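PDB 4IQD: carboxyvinyl-carboxyphosphonate phosphorylmutase from Bacillus anthracis, which belongs to the phosphoenolpyruvate phosphomutase family and is built as an alpha/beta barrel of the TIM-barrel class. Local coordinates for residues 31-36 and 239-244; 218-223 and 243-248; 138-143 and 166-171; 93-98 and 122-127. All blocks are in the same frame, centred on the assembly; numbering follows the deposited sequence.

Contact 1 of 4, residues 31-36 and 239-244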
# COMPACT_ATOMS: atom_id res chain seq x y z
N LEU A 31 -14.78 -21.35 -2.48
CA LEU A 31 -14.35 -20.03 -2.91
C LEU A 31 -13.08 -19.62 -2.20
O LEU A 31 -13.04 -19.53 -0.97
CB LEU A 31 -15.45 -19.00 -2.64
CG LEU A 31 -15.09 -17.55 -2.93
CD1 LEU A 31 -14.89 -17.33 -4.42
CD2 LEU A 31 -16.15 -16.61 -2.38
N GLN A 32 -12.02 -19.37 -2.96
CA GLN A 32 -10.79 -18.85 -2.37
C GLN A 32 -10.82 -17.33 -2.39
O GLN A 32 -11.06 -16.71 -3.42
CB GLN A 32 -9.57 -19.37 -3.13
CG GLN A 32 -9.34 -20.87 -3.02
CD GLN A 32 -8.05 -21.30 -3.68
OE1 GLN A 32 -7.91 -21.20 -4.90
NE2 GLN A 32 -7.11 -21.78 -2.89
N ILE A 33 -10.60 -16.74 -1.22
CA ILE A 33 -10.66 -15.29 -1.07
C ILE A 33 -9.34 -14.74 -0.53
O ILE A 33 -9.09 -14.79 0.67
CB ILE A 33 -11.79 -14.88 -0.12
CG1 ILE A 33 -13.12 -15.51 -0.55
CG2 ILE A 33 -11.92 -13.37 -0.07
CD1 ILE A 33 -14.28 -15.08 0.30
N PRO A 34 -8.49 -14.23 -1.43
CA PRO A 34 -7.18 -13.70 -1.06
C PRO A 34 -7.28 -12.35 -0.38
O PRO A 34 -8.11 -11.53 -0.76
CB PRO A 34 -6.48 -13.52 -2.41
CG PRO A 34 -7.33 -14.20 -3.41
CD PRO A 34 -8.71 -14.20 -2.88
N GLY A 35 -6.43 -12.11 0.60
CA GLY A 35 -6.29 -10.79 1.17
C GLY A 35 -5.53 -9.88 0.23
O GLY A 35 -4.51 -10.27 -0.33
N ALA A 36 -6.05 -8.68 0.03
CA ALA A 36 -5.35 -7.66 -0.75
C ALA A 36 -5.27 -6.39 0.07
O ALA A 36 -6.28 -5.71 0.26
CB ALA A 36 -6.06 -7.41 -2.06
N MSE A 239 -15.88 -21.41 1.75
CA MSE A 239 -15.00 -20.31 1.39
C MSE A 239 -13.79 -20.31 2.30
O MSE A 239 -13.86 -20.78 3.44
CB MSE A 239 -15.74 -18.97 1.47
CG MSE A 239 -15.76 -18.34 2.84
SE MSE A 239 -17.05 -16.90 3.00
CE MSE A 239 -18.65 -17.98 3.25
N VAL A 240 -12.67 -19.81 1.80
CA VAL A 240 -11.44 -19.78 2.57
C VAL A 240 -10.63 -18.52 2.27
O VAL A 240 -10.47 -18.13 1.12
CB VAL A 240 -10.58 -21.04 2.32
CG1 VAL A 240 -10.47 -21.32 0.83
CG2 VAL A 240 -9.20 -20.89 2.95
N ILE A 241 -10.15 -17.88 3.33
CA ILE A 241 -9.39 -16.65 3.19
C ILE A 241 -7.89 -16.85 3.41
O ILE A 241 -7.46 -17.69 4.19
CB ILE A 241 -9.90 -15.56 4.16
CG1 ILE A 241 -9.78 -16.05 5.60
CG2 ILE A 241 -11.34 -15.20 3.84
CD1 ILE A 241 -10.21 -15.02 6.62
N TYR A 242 -7.10 -16.05 2.69
CA TYR A 242 -5.66 -16.00 2.85
C TYR A 242 -5.32 -14.54 3.13
O TYR A 242 -4.85 -13.82 2.26
CB TYR A 242 -4.96 -16.50 1.58
CG TYR A 242 -5.45 -17.87 1.12
CD1 TYR A 242 -4.78 -19.03 1.49
CD2 TYR A 242 -6.58 -17.99 0.33
CE1 TYR A 242 -5.23 -20.27 1.08
CE2 TYR A 242 -7.04 -19.23 -0.09
CZ TYR A 242 -6.36 -20.37 0.29
OH TYR A 242 -6.80 -21.60 -0.12
N PRO A 243 -5.58 -14.10 4.38
CA PRO A 243 -5.74 -12.69 4.77
C PRO A 243 -4.50 -11.83 4.67
O PRO A 243 -4.59 -10.68 4.22
CB PRO A 243 -6.16 -12.79 6.25
CG PRO A 243 -6.58 -14.19 6.45
CD PRO A 243 -5.75 -15.00 5.53
N VAL A 244 -3.35 -12.34 5.10
CA VAL A 244 -2.19 -11.48 5.30
C VAL A 244 -1.04 -11.84 4.37
O VAL A 244 0.00 -11.18 4.36
CB VAL A 244 -1.74 -11.57 6.77
CG1 VAL A 244 -0.81 -10.42 7.12
CG2 VAL A 244 -2.95 -11.54 7.68
O HOH W 1 -3.37 -12.16 1.02
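Q32 and Y242 meet on one face of a parallel strand pair with their flat groups turned almost perpendicular, 80° between amide and ring planes. The Q32 chain runs extended alongside V240, whose CG1 lies 4.0 Å from Q32 CG, and Q32 NE2 donates to Y242 OH at 2.8 Å. The phenol oxygen lies close to the amide plane, and the bond is fairly straight. Y242 CG stands anti to the carbonyl carbon (chi1 -52°), which brings the ring over toward Q32. On the other face L31 CB meets M239 CB at 4.1 Å, and I33 CB rests 4.0 Å from I241 CG2. Four backbone bonds fix the register: V240 N to L31 O, I33 N to V240 O (2.7 Å), Y242 N to I33 O and G35 N to Y242 O. A water donates to both G35 O and Y242 O. These are the first and last strands in chain order, and their pairing, 21° apart, is consistent with closure of the barrel. Strand 239-242 also bonds to A216 of strand 215-217, and P34 to Y54 of strand 53-55; helix 14-26 packs on L31, I33 and M239, while I261 O of the second subunit takes a weak hydrogen bond from Q32 NE2.

Contact 2 of 4, residues 218-223 and 243-248. With PYR (pyruvic acid), chain C.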
# COMPACT_ATOMS: atom_id res chain seq x y z
N MSE A 218 -7.18 -19.30 6.42
CA MSE A 218 -5.84 -19.79 6.13
C MSE A 218 -4.71 -18.78 6.26
O MSE A 218 -4.03 -18.46 5.29
CB MSE A 218 -5.77 -20.51 4.79
CG MSE A 218 -6.01 -21.99 4.94
SE MSE A 218 -4.50 -23.03 5.64
CE MSE A 218 -4.29 -22.37 7.44
N THR A 219 -4.51 -18.31 7.48
CA THR A 219 -3.41 -17.41 7.77
C THR A 219 -2.19 -18.24 8.19
O THR A 219 -2.33 -19.27 8.84
CB THR A 219 -3.80 -16.38 8.84
OG1 THR A 219 -2.74 -15.44 9.03
CG2 THR A 219 -4.12 -17.06 10.16
N GLU A 220 -1.01 -17.79 7.80
CA GLU A 220 0.21 -18.55 8.01
C GLU A 220 0.69 -18.45 9.45
O GLU A 220 0.45 -17.45 10.12
CB GLU A 220 1.31 -18.09 7.06
CG GLU A 220 0.93 -18.13 5.58
CD GLU A 220 0.05 -16.97 5.16
OE1 GLU A 220 0.02 -15.96 5.88
OE2 GLU A 220 -0.61 -17.08 4.11
N PHE A 221 1.37 -19.50 9.92
CA PHE A 221 1.93 -19.54 11.27
C PHE A 221 0.87 -19.36 12.35
O PHE A 221 1.13 -18.73 13.38
CB PHE A 221 3.03 -18.49 11.44
CG PHE A 221 3.90 -18.33 10.24
CD1 PHE A 221 4.75 -19.34 9.85
CD2 PHE A 221 3.86 -17.16 9.50
CE1 PHE A 221 5.56 -19.19 8.73
CE2 PHE A 221 4.66 -17.01 8.38
CZ PHE A 221 5.51 -18.03 8.00
N GLY A 222 -0.32 -19.90 12.12
CA GLY A 222 -1.41 -19.77 13.06
C GLY A 222 -1.88 -21.10 13.61
O GLY A 222 -1.19 -22.11 13.46
N LYS A 223 -3.06 -21.10 14.22
CA LYS A 223 -3.61 -22.28 14.88
C LYS A 223 -4.27 -23.24 13.91
O LYS A 223 -5.02 -24.13 14.31
CB LYS A 223 -4.65 -21.87 15.93
CG LYS A 223 -4.32 -20.61 16.69
CD LYS A 223 -4.02 -20.90 18.15
CE LYS A 223 -3.82 -19.61 18.93
NZ LYS A 223 -3.47 -19.85 20.36
N PRO A 243 -5.58 -14.10 4.38
CA PRO A 243 -5.74 -12.69 4.77
C PRO A 243 -4.50 -11.83 4.67
O PRO A 243 -4.59 -10.68 4.22
CB PRO A 243 -6.16 -12.79 6.25
CG PRO A 243 -6.58 -14.19 6.45
CD PRO A 243 -5.75 -15.00 5.53
N VAL A 244 -3.35 -12.34 5.10
CA VAL A 244 -2.19 -11.48 5.30
C VAL A 244 -1.04 -11.84 4.37
O VAL A 244 0.00 -11.18 4.36
CB VAL A 244 -1.74 -11.57 6.77
CG1 VAL A 244 -0.81 -10.42 7.12
CG2 VAL A 244 -2.95 -11.54 7.68
N THR A 245 -1.24 -12.89 3.58
CA THR A 245 -0.21 -13.43 2.71
C THR A 245 0.42 -12.37 1.81
O THR A 245 1.64 -12.33 1.66
CB THR A 245 -0.78 -14.54 1.83
OG1 THR A 245 -1.66 -15.37 2.60
CG2 THR A 245 0.33 -15.38 1.25
N SER A 246 -0.41 -11.50 1.24
CA SER A 246 0.07 -10.48 0.32
C SER A 246 1.12 -9.57 0.95
O SER A 246 2.10 -9.21 0.32
CB SER A 246 -1.10 -9.64 -0.21
OG SER A 246 -1.68 -8.86 0.83
N LEU A 247 0.91 -9.21 2.22
CA LEU A 247 1.83 -8.33 2.92
C LEU A 247 3.06 -9.08 3.42
O LEU A 247 4.16 -8.52 3.48
CB LEU A 247 1.12 -7.62 4.07
CG LEU A 247 1.99 -6.71 4.95
CD1 LEU A 247 1.32 -5.36 5.16
CD2 LEU A 247 2.27 -7.38 6.29
N ARG A 248 2.88 -10.35 3.78
CA ARG A 248 3.98 -11.17 4.27
C ARG A 248 5.06 -11.34 3.22
O ARG A 248 6.24 -11.21 3.51
CB ARG A 248 3.48 -12.54 4.71
CG ARG A 248 2.54 -12.52 5.89
CD ARG A 248 2.73 -13.77 6.72
NE ARG A 248 1.56 -14.12 7.51
CZ ARG A 248 1.32 -13.66 8.73
NH1 ARG A 248 2.17 -12.82 9.30
NH2 ARG A 248 0.23 -14.05 9.38
C PYR C . -6.94 -11.38 10.06
O PYR C . -6.10 -10.93 9.16
OXT PYR C . -8.17 -10.94 10.07
CA PYR C . -6.50 -12.32 10.99
O3 PYR C . -7.28 -12.72 11.96
CB PYR C . -5.11 -12.89 10.89
O HOH W 2 -2.63 -14.97 5.79
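T219, P243 and V244 line one wall of a pyruvic acid pocket, and the contact beside them is built on the carboxylate of E220. At the ligand, V244 CG2 lies 3.5 Å from the pyruvic acid O atom, and T219 OG1 is 3.9 Å from its methyl carbon CB; T219 also packs its own CB against P243 CD. Away from the ligand, the bend of the E220 chain (chi2 78°) presents its two oxygens to different partners on the start of helix 245-264. E220 OE1 accepts on its anti side from R248 NE at 2.9 Å, a nearly straight salt bridge (162° at the hydrogen) in which the guanidinium stands edge-on, its plane 83° from that of the carboxylate. E220 OE2 accepts on its syn side from T245 OG1, a short bond of 2.5 Å. A water that takes the N-H of V244 donates a hydrogen bond to E220 OE1 at 2.8 Å. The far nitrogen of the arginine, R248 NH2, makes a longer bond of 3.3 Å to T219 OG1, which lies in the guanidinium plane. V244 CB lies over the rim of one face of that plane and F221 CD2 over the rim of the other, while R248 CD meets the edge of the F221 ring. Q267 NE2 of the second subunit adds a bond to E220 OE2. With R248, T245, the water and Q267 of the second subunit all donating to it, the buried carboxylate is probably stabilised as the anion, and its bond to R248 probably helps place the arginine that reaches the pocket residue T219.

Contact 3 of 4, residues 138-143 and 166-171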
# COMPACT_ATOMS: atom_id res chain seq x y z
N LYS A 138 -8.65 -11.82 25.93
CA LYS A 138 -9.26 -12.84 25.09
C LYS A 138 -10.76 -12.90 25.35
O LYS A 138 -11.46 -13.75 24.79
CB LYS A 138 -8.63 -14.20 25.39
CG LYS A 138 -8.61 -14.53 26.88
CD LYS A 138 -8.11 -15.94 27.14
CE LYS A 138 -8.13 -16.25 28.63
NZ LYS A 138 -7.79 -17.67 28.92
N LYS A 139 -11.25 -12.01 26.19
CA LYS A 139 -12.65 -12.02 26.56
C LYS A 139 -13.53 -11.60 25.40
O LYS A 139 -13.09 -10.90 24.49
CB LYS A 139 -12.91 -11.12 27.77
CG LYS A 139 -13.00 -9.65 27.42
CD LYS A 139 -13.99 -8.95 28.33
CE LYS A 139 -13.57 -9.03 29.79
NZ LYS A 139 -14.52 -8.32 30.68
N LEU A 140 -14.78 -12.04 25.42
CA LEU A 140 -15.73 -11.75 24.35
C LEU A 140 -16.91 -10.98 24.91
O LEU A 140 -17.14 -10.96 26.11
CB LEU A 140 -16.23 -13.05 23.73
CG LEU A 140 -15.18 -14.06 23.31
CD1 LEU A 140 -15.85 -15.35 22.90
CD2 LEU A 140 -14.32 -13.51 22.18
N VAL A 141 -17.66 -10.35 24.02
CA VAL A 141 -18.90 -9.69 24.41
C VAL A 141 -19.97 -10.75 24.56
O VAL A 141 -19.79 -11.89 24.13
CB VAL A 141 -19.36 -8.67 23.36
CG1 VAL A 141 -18.29 -7.62 23.13
CG2 VAL A 141 -19.74 -9.37 22.06
N THR A 142 -21.09 -10.37 25.16
CA THR A 142 -22.20 -11.30 25.30
C THR A 142 -22.74 -11.64 23.93
O THR A 142 -22.52 -10.90 22.96
CB THR A 142 -23.33 -10.71 26.14
OG1 THR A 142 -23.79 -9.50 25.54
CG2 THR A 142 -22.84 -10.41 27.55
N THR A 143 -23.43 -12.76 23.84
CA THR A 143 -24.04 -13.18 22.59
C THR A 143 -25.00 -12.11 22.09
O THR A 143 -25.00 -11.78 20.90
CB THR A 143 -24.78 -14.51 22.75
OG1 THR A 143 -23.87 -15.50 23.27
CG2 THR A 143 -25.32 -14.99 21.42
N THR A 166 -16.54 -15.72 15.43
CA THR A 166 -16.59 -16.00 16.86
C THR A 166 -15.29 -16.64 17.34
O THR A 166 -14.77 -17.56 16.72
CB THR A 166 -17.83 -16.85 17.24
OG1 THR A 166 -17.80 -17.12 18.65
CG2 THR A 166 -17.85 -18.16 16.47
N ASP A 167 -14.76 -16.13 18.44
CA ASP A 167 -13.55 -16.69 19.03
C ASP A 167 -13.88 -17.54 20.25
O ASP A 167 -13.03 -17.75 21.11
CB ASP A 167 -12.57 -15.57 19.43
CG ASP A 167 -11.85 -14.98 18.24
OD1 ASP A 167 -10.71 -15.39 17.97
OD2 ASP A 167 -12.43 -14.09 17.57
N ALA A 168 -15.11 -18.03 20.30
CA ALA A 168 -15.64 -18.72 21.48
C ALA A 168 -15.11 -20.14 21.70
O ALA A 168 -15.18 -20.65 22.81
CB ALA A 168 -17.16 -18.72 21.45
N ARG A 169 -14.59 -20.77 20.65
CA ARG A 169 -14.05 -22.12 20.77
C ARG A 169 -12.92 -22.19 21.80
O ARG A 169 -12.98 -22.99 22.74
CB ARG A 169 -13.55 -22.63 19.43
CG ARG A 169 -12.86 -23.98 19.51
CD ARG A 169 -13.80 -25.02 20.08
NE ARG A 169 -13.15 -26.31 20.32
CZ ARG A 169 -12.51 -26.63 21.44
NH1 ARG A 169 -12.41 -25.76 22.43
NH2 ARG A 169 -11.97 -27.84 21.56
N GLY A 170 -11.91 -21.35 21.62
CA GLY A 170 -10.71 -21.43 22.43
C GLY A 170 -10.81 -20.79 23.80
O GLY A 170 -9.85 -20.82 24.57
N VAL A 171 -11.96 -20.21 24.11
CA VAL A 171 -12.13 -19.54 25.39
C VAL A 171 -13.32 -20.07 26.19
O VAL A 171 -13.30 -20.09 27.43
CB VAL A 171 -12.22 -18.00 25.22
CG1 VAL A 171 -13.47 -17.63 24.45
CG2 VAL A 171 -12.18 -17.31 26.57
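T166 OG1 is gripped by two groups: A168, on which L140 rests, gives it the backbone N-H, A168 N to T166 OG1 being 3.3 Å, and D125 OD2 makes a second hydrogen bond to it. The first bond defines an ST turn at the start of the loop; D167, A168 and V171 each touch L140. Contact across the two segments is apolar. L140 CG stands anti to its carbonyl carbon (chi1 -51°), and the two methyls divide the work. L140 CD1 settles over the turn, 3.7 Å from A168 CA, and touches V171 CG1 at 3.6 Å; the L140 and V171 side chains run antiparallel, flank to flank. L140 CD2 meets D167 CB at 3.9 Å, the D167 side chain lying nearly perpendicular to it. The acid end of D167 is engaged elsewhere: its OD2 forms a salt bridge with R165 NE. At the outer end V171 CG2 lies 4.0 Å from K138 O and near the aliphatic part of the K138 chain. The contact thus joins the loops that follow strands 120-124 and 161-166. Backbone bonds of V141 with D125 and of K139 with Q127 tie the first loop to the residues just after strand 120-124, before T142 caps helix 143-156. The second loop leads into helix 174-187, whose R180 packs on A168 and bonds to V141 O.

Contact 4 of 4, residues 93-98 and 122-127; sequences LVDIDT and QIEDQQ
Q122 lies across from D95, a residue of the pyruvic acid pocket, and leaves its strand with CG anti to the backbone N (chi1 167°), running extended from there. Its CB sits among L93 CD1, V94 O and D95 CA, with L93 CD1 4.1 Å from Q122 CB. Further out, Q122 CD lies 3.8 Å from D95 OD1, where amide and carboxylate stack, their planes 28° apart. At the tip Q122 NE2 comes within 3.2 Å of D95 OD1, yet the angle is too poor for a hydrogen bond; Q122 NE2 donates instead to a water at 2.6 Å. Q122 OE1 is taken by Y54 OH. The same water is near D95 OD1 and E124 OE2, and a second water lies 2.5 Å from E124 OE2 and close to D95 OD2. Neither water has protons enough for every acceptor within reach, so these bonds must compete. D95 OD1 also accepts from D97 N at 3.0 Å, an Asx turn that bends the chain after the strand. Backbone bonds Q122 N to V94 O and I96 N to Q122 O make the parallel pairing, 29° between segments 93-95 and 122-124, and E124 N to D97 O (2.8 Å) carries it past the end of strand 92-95. Beyond, T98 CG2 packs on E124 CG at 3.7 Å. Strands 92-95 and 120-124 belong to a beta-alpha-beta unit with helix 103-115 between them. Strand 53-55 flanks the pair beside L93 and D95, strand 161-166 lies on the other side, and helix 143-156 covers I123.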
# COMPACT_ATOMS: atom_id res chain seq x y z
N LEU A 93 -14.81 -8.81 0.78
CA LEU A 93 -15.18 -9.00 2.17
C LEU A 93 -14.23 -8.22 3.06
O LEU A 93 -13.01 -8.42 3.02
CB LEU A 93 -15.14 -10.49 2.53
CG LEU A 93 -15.19 -10.89 4.01
CD1 LEU A 93 -16.52 -10.52 4.65
CD2 LEU A 93 -14.94 -12.39 4.12
N VAL A 94 -14.79 -7.32 3.86
CA VAL A 94 -13.99 -6.45 4.69
C VAL A 94 -14.12 -6.79 6.17
O VAL A 94 -15.22 -6.82 6.71
CB VAL A 94 -14.38 -4.98 4.48
CG1 VAL A 94 -13.64 -4.09 5.47
CG2 VAL A 94 -14.10 -4.57 3.05
N ASP A 95 -12.98 -7.05 6.80
CA ASP A 95 -12.92 -7.24 8.23
C ASP A 95 -13.18 -5.91 8.92
O ASP A 95 -12.32 -5.02 8.90
CB ASP A 95 -11.55 -7.79 8.62
CG ASP A 95 -11.37 -7.92 10.13
OD1 ASP A 95 -12.38 -7.92 10.86
OD2 ASP A 95 -10.21 -8.03 10.58
N ILE A 96 -14.34 -5.77 9.54
CA ILE A 96 -14.66 -4.54 10.24
C ILE A 96 -14.53 -4.66 11.76
O ILE A 96 -15.12 -3.88 12.51
CB ILE A 96 -16.07 -4.01 9.88
CG1 ILE A 96 -17.15 -4.98 10.36
CG2 ILE A 96 -16.18 -3.79 8.38
CD1 ILE A 96 -18.53 -4.36 10.41
N ASP A 97 -13.74 -5.63 12.21
CA ASP A 97 -13.55 -5.89 13.64
C ASP A 97 -14.89 -6.05 14.36
O ASP A 97 -15.63 -6.99 14.09
CB ASP A 97 -12.72 -4.78 14.30
CG ASP A 97 -11.30 -4.72 13.76
OD1 ASP A 97 -10.79 -5.75 13.29
OD2 ASP A 97 -10.69 -3.62 13.82
N THR A 98 -15.19 -5.12 15.27
CA THR A 98 -16.44 -5.18 16.02
C THR A 98 -17.41 -4.06 15.63
O THR A 98 -18.42 -3.85 16.29
CB THR A 98 -16.18 -5.11 17.53
OG1 THR A 98 -15.74 -3.79 17.89
CG2 THR A 98 -15.11 -6.12 17.93
N GLN A 122 -17.10 -8.60 7.78
CA GLN A 122 -16.87 -9.56 8.85
C GLN A 122 -16.82 -8.86 10.19
O GLN A 122 -15.96 -8.01 10.42
CB GLN A 122 -15.56 -10.31 8.62
CG GLN A 122 -15.09 -11.08 9.84
CD GLN A 122 -13.61 -11.40 9.79
OE1 GLN A 122 -13.11 -11.91 8.80
NE2 GLN A 122 -12.91 -11.09 10.88
N ILE A 123 -17.74 -9.23 11.07
CA ILE A 123 -17.81 -8.64 12.39
C ILE A 123 -17.62 -9.73 13.44
O ILE A 123 -18.05 -10.87 13.23
CB ILE A 123 -19.16 -7.90 12.59
CG1 ILE A 123 -19.16 -7.10 13.89
CG2 ILE A 123 -20.33 -8.86 12.56
CD1 ILE A 123 -20.47 -6.40 14.15
N GLU A 124 -16.97 -9.40 14.55
CA GLU A 124 -16.59 -10.40 15.54
C GLU A 124 -17.13 -10.12 16.93
O GLU A 124 -17.50 -8.99 17.26
CB GLU A 124 -15.06 -10.52 15.59
CG GLU A 124 -14.35 -9.29 16.11
CD GLU A 124 -12.86 -9.32 15.83
OE1 GLU A 124 -12.08 -8.76 16.63
OE2 GLU A 124 -12.46 -9.91 14.80
N ASP A 125 -17.17 -11.17 17.76
CA ASP A 125 -17.68 -11.05 19.13
C ASP A 125 -16.58 -10.79 20.15
O ASP A 125 -16.83 -10.84 21.35
CB ASP A 125 -18.50 -12.29 19.53
CG ASP A 125 -17.72 -13.59 19.39
OD1 ASP A 125 -16.52 -13.56 19.05
OD2 ASP A 125 -18.33 -14.66 19.63
N GLN A 126 -15.38 -10.50 19.68
CA GLN A 126 -14.30 -10.09 20.56
C GLN A 126 -14.70 -8.80 21.25
O GLN A 126 -15.47 -8.02 20.70
CB GLN A 126 -13.00 -9.89 19.78
CG GLN A 126 -12.16 -11.14 19.62
CD GLN A 126 -11.08 -11.25 20.69
OE1 GLN A 126 -10.87 -10.31 21.47
NE2 GLN A 126 -10.40 -12.38 20.73
N GLN A 127 -14.20 -8.60 22.46
CA GLN A 127 -14.54 -7.40 23.20
C GLN A 127 -13.41 -6.39 23.06
O GLN A 127 -12.27 -6.66 23.43
CB GLN A 127 -14.80 -7.74 24.67
CG GLN A 127 -15.65 -6.72 25.40
CD GLN A 127 -14.82 -5.69 26.14
OE1 GLN A 127 -14.35 -5.95 27.25
NE2 GLN A 127 -14.65 -4.52 25.54
O HOH W 3 -14.02 -9.31 12.46
O HOH W 4 -10.94 -9.17 13.02

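In the fold
Contacts 1, 2 and 4 all contribute residues to one pyruvic acid pocket: contacts 1 and 2 share P243 and V244, contact 2 adds T219, and contact 4 brings D95. Contacts 1 and 2 also touch directly, their centres 9 Å apart, with a probable hydrogen bond from M218 N to I241 O, and both meet the second subunit. Contact 4 touches neither; its centre is about 15 Å from that of contact 1, nearest atoms about 5 Å apart. Contact 3 continues contact 4 outward, centres 12 Å apart, linked by probable hydrogen bonds of D125 OD2 with T166 OG1 and D125 O with V141 N. It carries R169 of a different pyruvic acid pocket.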